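Local coordinates for cell envelope-related transcriptional attenuator domain-containing protein (Eubacterium siraeum, PDB 4OBM) that is of unknown function but carries a LytR-CpsA-Psr family domain and so probably takes part in maintaining the bacterial cell envelope, at residues Val26-Ser31 with Ile98-Ser103; Thr37-Met42 with Thr69-Cys74; Asn61-Gly66 with Asp241-Asp246; Asp229-Tyr234 with Asp246-Ser251. All blocks are in the same frame, centred on the assembly; numbering follows the deposited sequence.

Contact 1: Val26-Ser31 with Ile98-Ser103; sequences VLMTLS and IRFTKS
The Phe100 ring has Ile98 CG2 over one face, 3.6 Å above the ring plane and offset toward the rim. At its edge, near the plane, lie Thr29 O and the selenium of selenomethionine Met28, with SE 4.4 Å from Phe100 CE2. Leu30 holds its CG anti to the backbone N (chi1 170°), which brings CD1 to 3.9 Å from Phe100 CB; Leu30 and Phe100 both pack against Leu105 of helix 102-112. On the opposite face, beside Leu27, which packs on helix 70-90, Thr29 OG1 lies 3.4 Å from Arg99 CB, oblique to the guanidinium. Both Thr29 OG1 and Arg99 NE bind Glu79 of that helix, whose carboxylate would probably offset the arginine's charge. Between the two layers runs a row of backbone bonds: Ile98 N to Leu27 O (2.9 Å), Thr29 N to Ile98 O (3.0 Å), Phe100 N to Thr29 O (2.8 Å) and Ser31 N to Phe100 O (3.0 Å). Thr29 thus spends both its N-H and its carbonyl on one neighbouring strand, to Ile98 and Phe100, as alternate residues do in parallel pairing. These are adjacent parallel strands in the central mixed sheet of an alpha/beta/alpha sandwich.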
loop_
_atom_site.group_PDB
_atom_site.type_symbol
_atom_site.label_atom_id
_atom_site.label_comp_id
_atom_site.label_asym_id
_atom_site.label_seq_id
_atom_site.Cartn_x
_atom_site.Cartn_y
_atom_site.Cartn_z
ATOM N N VAL A 26 -2.451 4.160 -5.948
ATOM C CA VAL A 26 -3.628 4.048 -5.080
ATOM C C VAL A 26 -3.190 4.324 -3.660
ATOM O O VAL A 26 -2.238 3.702 -3.164
ATOM C CB VAL A 26 -4.354 2.666 -5.168
ATOM C CG1 VAL A 26 -5.552 2.588 -4.201
ATOM C CG2 VAL A 26 -4.788 2.333 -6.599
ATOM N N LEU A 27 -3.885 5.243 -2.993
ATOM C CA LEU A 27 -3.648 5.502 -1.591
ATOM C C LEU A 27 -4.504 4.541 -0.799
ATOM O O LEU A 27 -5.712 4.521 -0.970
ATOM C CB LEU A 27 -3.947 6.959 -1.200
ATOM C CG LEU A 27 -3.934 7.256 0.306
ATOM C CD1 LEU A 27 -2.534 7.144 0.878
ATOM C CD2 LEU A 27 -4.534 8.618 0.588
HETATM N N MSE A 28 -3.877 3.733 0.066
HETATM C CA MSE A 28 -4.614 2.789 0.889
HETATM C C MSE A 28 -4.491 3.195 2.317
HETATM O O MSE A 28 -3.408 3.596 2.758
HETATM C CB MSE A 28 -4.129 1.374 0.650
HETATM C CG MSE A 28 -4.510 0.886 -0.745
HETATM SE SE MSE A 28 -3.876 -0.850 -1.156
HETATM C CE MSE A 28 -2.031 -0.856 -0.402
ATOM N N THR A 29 -5.635 3.191 3.025
ATOM C CA THR A 29 -5.700 3.628 4.417
ATOM C C THR A 29 -6.507 2.615 5.232
ATOM O O THR A 29 -7.313 1.875 4.675
ATOM C CB THR A 29 -6.282 5.069 4.534
ATOM O OG1 THR A 29 -7.703 5.046 4.408
ATOM C CG2 THR A 29 -5.679 6.054 3.530
ATOM N N LEU A 30 -6.290 2.593 6.539
ATOM C CA LEU A 30 -6.984 1.668 7.407
ATOM C C LEU A 30 -7.485 2.378 8.648
ATOM O O LEU A 30 -6.733 3.096 9.304
ATOM C CB LEU A 30 -6.056 0.489 7.785
ATOM C CG LEU A 30 -6.551 -0.471 8.880
ATOM C CD1 LEU A 30 -7.784 -1.276 8.419
ATOM C CD2 LEU A 30 -5.446 -1.362 9.358
ATOM N N SER A 31 -8.770 2.137 8.946
ATOM C CA SER A 31 -9.483 2.655 10.106
ATOM C C SER A 31 -9.977 1.478 10.925
ATOM O O SER A 31 -10.073 0.390 10.389
ATOM C CB SER A 31 -10.648 3.532 9.651
ATOM O OG SER A 31 -11.400 4.024 10.747
ATOM N N ILE A 98 -8.442 3.578 -1.309
ATOM C CA ILE A 98 -9.265 2.565 -0.646
ATOM C C ILE A 98 -9.146 2.782 0.864
ATOM O O ILE A 98 -8.048 2.687 1.402
ATOM C CB ILE A 98 -8.947 1.068 -1.010
ATOM C CG1 ILE A 98 -8.910 0.809 -2.537
ATOM C CG2 ILE A 98 -9.947 0.106 -0.290
ATOM C CD1 ILE A 98 -8.195 -0.470 -2.907
ATOM N N ARG A 99 -10.248 3.056 1.547
ATOM C CA ARG A 99 -10.185 3.129 3.003
ATOM C C ARG A 99 -10.761 1.846 3.533
ATOM O O ARG A 99 -11.959 1.587 3.372
ATOM C CB ARG A 99 -10.903 4.358 3.601
ATOM C CG ARG A 99 -10.958 4.288 5.140
ATOM C CD ARG A 99 -11.931 5.277 5.742
ATOM N NE ARG A 99 -11.515 6.632 5.415
ATOM C CZ ARG A 99 -12.007 7.732 5.956
ATOM N NH1 ARG A 99 -12.953 7.657 6.891
ATOM N NH2 ARG A 99 -11.560 8.915 5.576
ATOM N N PHE A 100 -9.894 1.023 4.122
ATOM C CA PHE A 100 -10.289 -0.240 4.726
ATOM C C PHE A 100 -10.727 -0.003 6.142
ATOM O O PHE A 100 -10.362 1.009 6.726
ATOM C CB PHE A 100 -9.106 -1.235 4.729
ATOM C CG PHE A 100 -8.716 -1.770 3.377
ATOM C CD1 PHE A 100 -9.430 -2.812 2.790
ATOM C CD2 PHE A 100 -7.610 -1.260 2.702
ATOM C CE1 PHE A 100 -9.076 -3.300 1.533
ATOM C CE2 PHE A 100 -7.251 -1.756 1.446
ATOM C CZ PHE A 100 -7.983 -2.775 0.873
ATOM N N THR A 101 -11.476 -0.953 6.706
ATOM C CA THR A 101 -11.805 -0.970 8.128
ATOM C C THR A 101 -11.207 -2.262 8.688
ATOM O O THR A 101 -10.725 -3.099 7.903
ATOM C CB THR A 101 -13.304 -0.872 8.368
ATOM O OG1 THR A 101 -13.887 -2.073 7.862
ATOM C CG2 THR A 101 -13.939 0.405 7.750
ATOM N N LYS A 102 -11.287 -2.482 10.018
ATOM C CA LYS A 102 -10.780 -3.748 10.565
ATOM C C LYS A 102 -11.475 -4.913 9.858
ATOM O O LYS A 102 -10.820 -5.865 9.433
ATOM C CB LYS A 102 -10.977 -3.828 12.094
ATOM C CG LYS A 102 -10.736 -5.206 12.683
ATOM C CD LYS A 102 -10.814 -5.195 14.166
ATOM C CE LYS A 102 -10.614 -6.591 14.725
ATOM N NZ LYS A 102 -10.489 -6.566 16.206
ATOM N N SER A 103 -12.798 -4.769 9.680
ATOM C CA SER A 103 -13.687 -5.741 9.065
ATOM C C SER A 103 -13.372 -6.000 7.569
ATOM O O SER A 103 -13.229 -7.162 7.182
ATOM C CB SER A 103 -15.134 -5.280 9.228
ATOM O OG SER A 103 -16.040 -6.232 8.699
#

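Contact 2: Thr37-Met42 with Thr69-Cys74; sequences TPDKYM and TIKQIC
Charge pairing lies toward the outer end of this contact. Lys71 sends an extended chain, CG anti to the backbone N, alongside Asp39, and NZ forms a salt bridge with Asp39 OD1 at 3.2 Å, meeting it from above the carboxylate plane. A water takes a second bond from the ammonium and donates to Thr37 O, so the charge is tied to two points of the 37-39 turn. A long aliphatic chain suits the place as well as the charge does: Lys71 CG lies 3.7 Å from Thr37 CG2, and the methylenes pass close to Pro38 O. An alanine here would probably lose the salt bridge and the water link and leave Thr37 less well packed.

Aromatic packing dominates further in. Ile70 CG2 sits over the centre of the Tyr41 ring, 3.5 Å from its centroid and 12° off the normal, a CH-pi contact. Cys74 meets the same ring at the edge, its SG in the plane and 5.2 Å from the centroid, while SG also packs 3.7 Å from Pro38 CD. The Tyr41 hydroxyl bonds weakly to Pro38 O.

Hydrogen bonds at the helix start form a capping box: Gln72 N gives to Thr69 OG1 (3.0 Å) and Thr69 N to Gln72 OE1 (3.1 Å). The first turn of helix 70-90, residues 70-74, runs at 95° to residues 40-42 of strand 40-47. Where that strand begins to pair with strand 24-30, Asp39 and Lys40 both face Leu30 in a classic beta bulge.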
loop_
_atom_site.group_PDB
_atom_site.type_symbol
_atom_site.label_atom_id
_atom_site.label_comp_id
_atom_site.label_asym_id
_atom_site.label_seq_id
_atom_site.Cartn_x
_atom_site.Cartn_y
_atom_site.Cartn_z
ATOM N N THR A 37 -11.229 7.944 12.013
ATOM C CA THR A 37 -10.227 8.453 11.092
ATOM C C THR A 37 -9.196 7.380 10.862
ATOM O O THR A 37 -8.770 6.760 11.843
ATOM C CB THR A 37 -9.555 9.699 11.715
ATOM O OG1 THR A 37 -10.529 10.484 12.402
ATOM C CG2 THR A 37 -8.778 10.525 10.702
ATOM N N PRO A 38 -8.727 7.154 9.615
ATOM C CA PRO A 38 -7.677 6.139 9.405
ATOM C C PRO A 38 -6.402 6.393 10.236
ATOM O O PRO A 38 -6.005 7.550 10.449
ATOM C CB PRO A 38 -7.380 6.241 7.906
ATOM C CG PRO A 38 -8.602 6.793 7.319
ATOM C CD PRO A 38 -9.133 7.764 8.331
ATOM N N ASP A 39 -5.796 5.294 10.724
ATOM C CA ASP A 39 -4.546 5.297 11.493
ATOM C C ASP A 39 -3.349 4.901 10.637
ATOM O O ASP A 39 -2.217 5.178 11.027
ATOM C CB ASP A 39 -4.629 4.334 12.692
ATOM C CG ASP A 39 -5.116 4.978 13.965
ATOM O OD1 ASP A 39 -4.493 5.985 14.399
ATOM O OD2 ASP A 39 -6.111 4.476 14.540
ATOM N N LYS A 40 -3.580 4.189 9.521
ATOM C CA LYS A 40 -2.475 3.724 8.661
ATOM C C LYS A 40 -2.638 4.228 7.258
ATOM O O LYS A 40 -3.762 4.414 6.788
ATOM C CB LYS A 40 -2.317 2.204 8.699
ATOM C CG LYS A 40 -1.671 1.788 10.008
ATOM C CD LYS A 40 -1.540 0.304 10.166
ATOM C CE LYS A 40 -1.289 -0.054 11.615
ATOM N NZ LYS A 40 -0.029 0.540 12.151
ATOM N N TYR A 41 -1.512 4.566 6.634
ATOM C CA TYR A 41 -1.472 5.193 5.310
ATOM C C TYR A 41 -0.358 4.578 4.503
ATOM O O TYR A 41 0.746 4.421 5.003
ATOM C CB TYR A 41 -1.279 6.725 5.436
ATOM C CG TYR A 41 -2.379 7.412 6.218
ATOM C CD1 TYR A 41 -2.318 7.512 7.606
ATOM C CD2 TYR A 41 -3.510 7.907 5.578
ATOM C CE1 TYR A 41 -3.364 8.070 8.339
ATOM C CE2 TYR A 41 -4.552 8.493 6.299
ATOM C CZ TYR A 41 -4.470 8.575 7.682
ATOM O OH TYR A 41 -5.495 9.124 8.402
HETATM N N MSE A 42 -0.689 4.120 3.290
HETATM C CA MSE A 42 0.257 3.462 2.393
HETATM C C MSE A 42 -0.163 3.672 0.962
HETATM O O MSE A 42 -1.327 3.477 0.636
HETATM C CB MSE A 42 0.344 1.946 2.711
HETATM C CG MSE A 42 1.369 1.174 1.843
HETATM SE SE MSE A 42 1.440 -0.725 2.226
HETATM C CE MSE A 42 2.395 -0.607 3.822
ATOM N N THR A 69 -0.782 16.948 10.217
ATOM C CA THR A 69 -0.405 15.549 10.047
ATOM C C THR A 69 -1.237 14.928 8.940
ATOM O O THR A 69 -2.300 15.451 8.613
ATOM C CB THR A 69 -0.578 14.758 11.360
ATOM O OG1 THR A 69 -1.969 14.606 11.654
ATOM C CG2 THR A 69 0.156 15.377 12.521
ATOM N N ILE A 70 -0.791 13.790 8.409
ATOM C CA ILE A 70 -1.530 13.033 7.403
ATOM C C ILE A 70 -2.930 12.741 7.951
ATOM O O ILE A 70 -3.916 13.007 7.262
ATOM C CB ILE A 70 -0.787 11.713 7.016
ATOM C CG1 ILE A 70 0.618 11.955 6.456
ATOM C CG2 ILE A 70 -1.616 10.855 6.037
ATOM C CD1 ILE A 70 0.675 12.718 5.162
ATOM N N LYS A 71 -3.008 12.238 9.207
ATOM C CA LYS A 71 -4.262 11.895 9.865
ATOM C C LYS A 71 -5.182 13.098 9.999
ATOM O O LYS A 71 -6.368 12.952 9.710
ATOM C CB LYS A 71 -4.021 11.242 11.223
ATOM C CG LYS A 71 -5.295 10.721 11.875
ATOM C CD LYS A 71 -5.019 9.846 13.060
ATOM C CE LYS A 71 -6.339 9.333 13.571
ATOM N NZ LYS A 71 -6.199 8.613 14.850
ATOM N N GLN A 72 -4.656 14.277 10.417
ATOM C CA GLN A 72 -5.465 15.498 10.575
ATOM C C GLN A 72 -6.062 15.906 9.240
ATOM O O GLN A 72 -7.256 16.177 9.172
ATOM C CB GLN A 72 -4.638 16.660 11.164
ATOM C CG GLN A 72 -4.423 16.571 12.671
ATOM C CD GLN A 72 -3.486 17.637 13.192
ATOM O OE1 GLN A 72 -2.501 18.034 12.552
ATOM N NE2 GLN A 72 -3.766 18.103 14.386
ATOM N N ILE A 73 -5.241 15.888 8.172
ATOM C CA ILE A 73 -5.650 16.213 6.813
ATOM C C ILE A 73 -6.738 15.241 6.366
ATOM O O ILE A 73 -7.760 15.693 5.864
ATOM C CB ILE A 73 -4.429 16.243 5.841
ATOM C CG1 ILE A 73 -3.470 17.401 6.228
ATOM C CG2 ILE A 73 -4.883 16.361 4.372
ATOM C CD1 ILE A 73 -1.996 17.172 5.872
ATOM N N CYS A 74 -6.549 13.924 6.595
ATOM C CA CYS A 74 -7.540 12.907 6.231
ATOM C C CYS A 74 -8.877 13.139 6.970
ATOM O O CYS A 74 -9.943 12.919 6.374
ATOM C CB CYS A 74 -7.007 11.499 6.474
ATOM S SG CYS A 74 -8.024 10.187 5.747
HETATM O O HOH W 1 -8.817 7.312 14.796
#

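Contact 3: Asn61-Gly66 with Asp241-Asp246; sequences NAVIDG and DYIIDD
Two short parallel strands, 62-63 and 241-244, pair here at the side of a small three-stranded mixed sheet whose far strand is 235-238. Ile244 can be followed outward. Its CB lies 3.5 Å from Val63 O, the carbonyl that accepts the bond from Ile244 N. CG1, placed anti to the carbonyl carbon (chi1 -64°), comes 3.7 Å from Ile64 CG2, the two side chains lying side by side and pointing the same way. CD1 then bends back to 4.1 Å from Ala62 CB, where a small alanine leaves room for the tip, and the other branch, CG2, rests on Trp249 of helix 246-256. Isoleucine suits a site with apolar partners for each branch.

The backbones are joined by Tyr242 N to Asn61 O (2.9 Å), Val63 N to Tyr242 O (2.9 Å) and Ile244 N to Val63 O (3.0 Å), the last with its donor in the carbonyl plane. Polar ends finish the edges: Asn61 ND2 binds Asp240 O, and the Tyr242 hydroxyl reaches Gly235 N, at the start of strand 235-238. On the face of Val63 and Ile243, Val63 CG2 touches the stem of Asp241, 3.8 Å from its CB.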
loop_
_atom_site.group_PDB
_atom_site.type_symbol
_atom_site.label_atom_id
_atom_site.label_comp_id
_atom_site.label_asym_id
_atom_site.label_seq_id
_atom_site.Cartn_x
_atom_site.Cartn_y
_atom_site.Cartn_z
ATOM N N ASN A 61 1.055 10.564 12.144
ATOM C CA ASN A 61 1.492 11.869 12.615
ATOM C C ASN A 61 2.559 12.444 11.681
ATOM O O ASN A 61 3.263 13.384 12.054
ATOM C CB ASN A 61 1.985 11.804 14.067
ATOM C CG ASN A 61 3.156 10.864 14.287
ATOM O OD1 ASN A 61 3.354 9.859 13.570
ATOM N ND2 ASN A 61 3.928 11.144 15.316
ATOM N N ALA A 62 2.650 11.919 10.453
ATOM C CA ALA A 62 3.627 12.453 9.503
ATOM C C ALA A 62 3.179 13.818 8.960
ATOM O O ALA A 62 2.019 13.973 8.569
ATOM C CB ALA A 62 3.848 11.480 8.358
ATOM N N VAL A 63 4.099 14.803 8.969
ATOM C CA VAL A 63 3.900 16.152 8.424
ATOM C C VAL A 63 4.646 16.165 7.061
ATOM O O VAL A 63 5.866 15.986 7.026
ATOM C CB VAL A 63 4.367 17.278 9.421
ATOM C CG1 VAL A 63 4.229 18.669 8.811
ATOM C CG2 VAL A 63 3.606 17.208 10.745
ATOM N N ILE A 64 3.906 16.330 5.947
ATOM C CA ILE A 64 4.480 16.290 4.590
ATOM C C ILE A 64 4.372 17.639 3.847
ATOM O O ILE A 64 4.740 17.699 2.673
ATOM C CB ILE A 64 3.811 15.152 3.739
ATOM C CG1 ILE A 64 2.299 15.393 3.525
ATOM C CG2 ILE A 64 4.087 13.759 4.319
ATOM C CD1 ILE A 64 1.770 14.876 2.240
ATOM N N ASP A 65 3.863 18.700 4.506
ATOM C CA ASP A 65 3.642 20.001 3.859
ATOM C C ASP A 65 4.051 21.210 4.729
ATOM O O ASP A 65 4.020 22.347 4.252
ATOM C CB ASP A 65 2.150 20.131 3.453
ATOM C CG ASP A 65 1.104 19.982 4.568
ATOM O OD1 ASP A 65 1.333 19.166 5.512
ATOM O OD2 ASP A 65 0.028 20.627 4.467
ATOM N N GLY A 66 4.439 20.954 5.975
ATOM C CA GLY A 66 4.792 22.007 6.922
ATOM C C GLY A 66 3.592 22.407 7.760
ATOM O O GLY A 66 3.699 23.258 8.645
ATOM N N ASP A 241 4.574 15.277 16.444
ATOM C CA ASP A 241 4.591 15.159 14.992
ATOM C C ASP A 241 5.871 14.464 14.481
ATOM O O ASP A 241 6.861 14.318 15.213
ATOM C CB ASP A 241 4.449 16.551 14.348
ATOM C CG ASP A 241 3.116 17.241 14.572
ATOM O OD1 ASP A 241 2.156 16.562 15.005
ATOM O OD2 ASP A 241 3.023 18.448 14.286
ATOM N N TYR A 242 5.825 14.013 13.224
ATOM C CA TYR A 242 6.945 13.364 12.557
ATOM C C TYR A 242 7.156 14.079 11.229
ATOM O O TYR A 242 6.501 13.766 10.233
ATOM C CB TYR A 242 6.681 11.860 12.385
ATOM C CG TYR A 242 7.877 11.094 11.870
ATOM C CD1 TYR A 242 8.926 10.747 12.719
ATOM C CD2 TYR A 242 7.956 10.698 10.538
ATOM C CE1 TYR A 242 10.034 10.041 12.247
ATOM C CE2 TYR A 242 9.050 9.974 10.061
ATOM C CZ TYR A 242 10.077 9.633 10.923
ATOM O OH TYR A 242 11.154 8.930 10.452
ATOM N N ILE A 243 8.010 15.093 11.236
ATOM C CA ILE A 243 8.254 15.928 10.065
ATOM C C ILE A 243 9.106 15.160 9.056
ATOM O O ILE A 243 10.251 14.811 9.361
ATOM C CB ILE A 243 8.875 17.277 10.488
ATOM C CG1 ILE A 243 7.918 18.027 11.456
ATOM C CG2 ILE A 243 9.255 18.144 9.251
ATOM C CD1 ILE A 243 8.468 19.273 12.029
ATOM N N ILE A 244 8.527 14.887 7.859
ATOM C CA ILE A 244 9.211 14.163 6.780
ATOM C C ILE A 244 10.368 15.009 6.266
ATOM O O ILE A 244 10.178 16.183 5.989
ATOM C CB ILE A 244 8.235 13.738 5.638
ATOM C CG1 ILE A 244 7.158 12.723 6.147
ATOM C CG2 ILE A 244 8.984 13.202 4.394
ATOM C CD1 ILE A 244 7.685 11.360 6.797
ATOM N N ASP A 245 11.569 14.421 6.204
ATOM C CA ASP A 245 12.786 15.097 5.734
ATOM C C ASP A 245 12.656 15.337 4.238
ATOM O O ASP A 245 12.257 14.437 3.507
ATOM C CB ASP A 245 14.036 14.251 6.066
ATOM C CG ASP A 245 15.386 14.879 5.746
ATOM O OD1 ASP A 245 15.535 15.442 4.639
ATOM O OD2 ASP A 245 16.322 14.721 6.564
ATOM N N ASP A 246 12.974 16.547 3.793
ATOM C CA ASP A 246 12.918 16.954 2.386
ATOM C C ASP A 246 13.774 16.061 1.465
ATOM O O ASP A 246 13.422 15.896 0.293
ATOM C CB ASP A 246 13.363 18.418 2.244
ATOM C CG ASP A 246 12.520 19.231 1.286
ATOM O OD1 ASP A 246 11.281 19.061 1.295
ATOM O OD2 ASP A 246 13.095 20.058 0.543
#

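Contact 4: Asp229-Tyr234 with Asp246-Ser251; sequences DFYIPY and DNSWNS
Hydrogen bonding centres on one buried hydroxyl. Ser248 OG, anti to its backbone N, accepts from Tyr234 N at 2.9 Å with an N-H...O angle of 157°, and pairs with Tyr231 OH at 2.8 Å, where either hydroxyl could be the donor. Serine is right for the site: it is short enough for the chain to come close, with Pro233 CA only 3.3 Å from Ser248 OG, and its oxygen can serve two partners at once. Further out a water joins Tyr234 OH to Ser251 OG.

Ring contacts frame that hydroxyl. Ser248 CB lies over one face of the Tyr234 ring, offset toward the rim, 3.8 Å from the centroid and 16° off the normal, a CH-pi contact. The Tyr234 CG occupies the crowded position between backbone N and carbonyl carbon (chi1 65°), which folds the ring over the helix so that its OH comes 3.5 Å from Asn247 CB. Tyr231 instead presents its edge to Ser248, with OG in the ring plane, while its hydroxyl reaches 3.3 Å from Ser251 CB. An alanine in place of Tyr234 would remove the ring and hydroxyl, and would probably leave Ser248 CB without its CH-pi cover and lose the water link to Ser251.

Between the two segments, strands 235-238 and 241-244 form an antiparallel hairpin. The arrangement is a beta hairpin followed by a helix, 246-256, whose N-cap is Asp245 and which packs back over the chain leaving edge strand 228-230.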
loop_
_atom_site.group_PDB
_atom_site.type_symbol
_atom_site.label_atom_id
_atom_site.label_comp_id
_atom_site.label_asym_id
_atom_site.label_seq_id
_atom_site.Cartn_x
_atom_site.Cartn_y
_atom_site.Cartn_z
ATOM N N ASP A 229 8.285 -4.070 -4.012
ATOM C CA ASP A 229 9.343 -3.223 -3.516
ATOM C C ASP A 229 8.715 -2.216 -2.575
ATOM O O ASP A 229 7.500 -2.034 -2.584
ATOM C CB ASP A 229 10.077 -2.522 -4.666
ATOM C CG ASP A 229 11.186 -3.353 -5.259
ATOM O OD1 ASP A 229 12.279 -3.399 -4.652
ATOM O OD2 ASP A 229 10.967 -3.958 -6.336
ATOM N N PHE A 230 9.530 -1.584 -1.743
ATOM C CA PHE A 230 9.051 -0.558 -0.842
ATOM C C PHE A 230 10.146 0.433 -0.540
ATOM O O PHE A 230 11.327 0.091 -0.550
ATOM C CB PHE A 230 8.445 -1.141 0.461
ATOM C CG PHE A 230 9.392 -1.787 1.442
ATOM C CD1 PHE A 230 10.121 -1.016 2.339
ATOM C CD2 PHE A 230 9.480 -3.169 1.538
ATOM C CE1 PHE A 230 10.981 -1.616 3.269
ATOM C CE2 PHE A 230 10.339 -3.773 2.464
ATOM C CZ PHE A 230 11.083 -2.993 3.328
ATOM N N TYR A 231 9.727 1.667 -0.276
ATOM C CA TYR A 231 10.541 2.779 0.186
ATOM C C TYR A 231 9.909 3.305 1.488
ATOM O O TYR A 231 8.680 3.421 1.572
ATOM C CB TYR A 231 10.672 3.893 -0.873
ATOM C CG TYR A 231 11.471 5.055 -0.334
ATOM C CD1 TYR A 231 12.847 4.952 -0.156
ATOM C CD2 TYR A 231 10.836 6.193 0.154
ATOM C CE1 TYR A 231 13.574 5.964 0.460
ATOM C CE2 TYR A 231 11.554 7.212 0.775
ATOM C CZ TYR A 231 12.926 7.095 0.917
ATOM O OH TYR A 231 13.656 8.094 1.501
ATOM N N ILE A 232 10.741 3.619 2.498
ATOM C CA ILE A 232 10.211 4.128 3.764
ATOM C C ILE A 232 10.566 5.623 3.909
ATOM O O ILE A 232 11.707 5.968 4.206
ATOM C CB ILE A 232 10.630 3.290 5.005
ATOM C CG1 ILE A 232 10.487 1.755 4.767
ATOM C CG2 ILE A 232 9.919 3.770 6.300
ATOM C CD1 ILE A 232 9.110 1.102 5.097
ATOM N N PRO A 233 9.568 6.515 3.728
ATOM C CA PRO A 233 9.807 7.956 3.934
ATOM C C PRO A 233 10.289 8.248 5.367
ATOM O O PRO A 233 9.663 7.822 6.349
ATOM C CB PRO A 233 8.440 8.592 3.627
ATOM C CG PRO A 233 7.680 7.552 2.879
ATOM C CD PRO A 233 8.155 6.245 3.388
ATOM N N TYR A 234 11.449 8.906 5.487
ATOM C CA TYR A 234 12.038 9.144 6.807
ATOM C C TYR A 234 11.982 10.611 7.215
ATOM O O TYR A 234 11.863 11.498 6.367
ATOM C CB TYR A 234 13.489 8.622 6.865
ATOM C CG TYR A 234 14.448 9.341 5.939
ATOM C CD1 TYR A 234 15.092 10.508 6.338
ATOM C CD2 TYR A 234 14.727 8.844 4.668
ATOM C CE1 TYR A 234 15.964 11.184 5.483
ATOM C CE2 TYR A 234 15.623 9.494 3.816
ATOM C CZ TYR A 234 16.233 10.667 4.226
ATOM O OH TYR A 234 17.101 11.315 3.387
ATOM N N ASP A 246 12.974 16.547 3.793
ATOM C CA ASP A 246 12.918 16.954 2.386
ATOM C C ASP A 246 13.774 16.061 1.465
ATOM O O ASP A 246 13.422 15.896 0.293
ATOM C CB ASP A 246 13.363 18.418 2.244
ATOM C CG ASP A 246 12.520 19.231 1.286
ATOM O OD1 ASP A 246 11.281 19.061 1.295
ATOM O OD2 ASP A 246 13.095 20.058 0.543
ATOM N N ASN A 247 14.872 15.470 2.002
ATOM C CA ASN A 247 15.796 14.606 1.257
ATOM C C ASN A 247 15.215 13.210 1.033
ATOM O O ASN A 247 15.705 12.473 0.178
ATOM C CB ASN A 247 17.150 14.503 1.964
ATOM C CG ASN A 247 17.850 15.823 2.162
ATOM O OD1 ASN A 247 17.840 16.714 1.302
ATOM N ND2 ASN A 247 18.487 15.961 3.305
ATOM N N SER A 248 14.180 12.851 1.799
ATOM C CA SER A 248 13.473 11.585 1.660
ATOM C C SER A 248 12.661 11.586 0.347
ATOM O O SER A 248 12.662 10.577 -0.362
ATOM C CB SER A 248 12.567 11.347 2.863
ATOM O OG SER A 248 12.105 10.009 2.896
ATOM N N TRP A 249 12.023 12.744 -0.002
ATOM C CA TRP A 249 11.231 12.902 -1.232
ATOM C C TRP A 249 12.064 12.631 -2.474
ATOM O O TRP A 249 11.525 12.112 -3.445
ATOM C CB TRP A 249 10.579 14.301 -1.345
ATOM C CG TRP A 249 9.595 14.630 -0.255
ATOM C CD1 TRP A 249 9.639 15.705 0.585
ATOM C CD2 TRP A 249 8.441 13.866 0.127
ATOM N NE1 TRP A 249 8.591 15.650 1.478
ATOM C CE2 TRP A 249 7.830 14.541 1.209
ATOM C CE3 TRP A 249 7.865 12.664 -0.327
ATOM C CZ2 TRP A 249 6.669 14.064 1.830
ATOM C CZ3 TRP A 249 6.717 12.192 0.295
ATOM C CH2 TRP A 249 6.138 12.882 1.366
ATOM N N ASN A 250 13.376 12.951 -2.430
ATOM C CA ASN A 250 14.293 12.732 -3.551
ATOM C C ASN A 250 14.635 11.246 -3.673
ATOM O O ASN A 250 14.732 10.735 -4.789
ATOM C CB ASN A 250 15.559 13.576 -3.400
ATOM C CG ASN A 250 16.093 14.093 -4.711
ATOM O OD1 ASN A 250 16.548 13.332 -5.573
ATOM N ND2 ASN A 250 16.061 15.404 -4.886
ATOM N N SER A 251 14.786 10.546 -2.524
ATOM C CA SER A 251 15.052 9.106 -2.514
ATOM C C SER A 251 13.793 8.346 -2.955
ATOM O O SER A 251 13.898 7.354 -3.687
ATOM C CB SER A 251 15.542 8.647 -1.146
ATOM O OG SER A 251 16.870 9.098 -0.938
HETATM O O HOH W 2 18.242 8.978 1.946
#

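Overall arrangement
Contact 1 is the most central, and contact 3 is also buried, though its centre lies about 19 Å from that of the chain; contacts 2 and 4 are partly buried. Backbone bonds between parallel strands make contacts 1 and 3, whereas contacts 2 and 4 set a helix start against strand and turn through tyrosine rings, with a salt bridge in one and a shared serine hydroxyl in the other. Contacts 1 and 2 meet where strands 24-30 and 40-47 pair in the main sheet. Contact 2 reaches contact 3 through Ile70 N and Ala62 O, and contacts 3 and 4 share Asp246 and pack around Trp249.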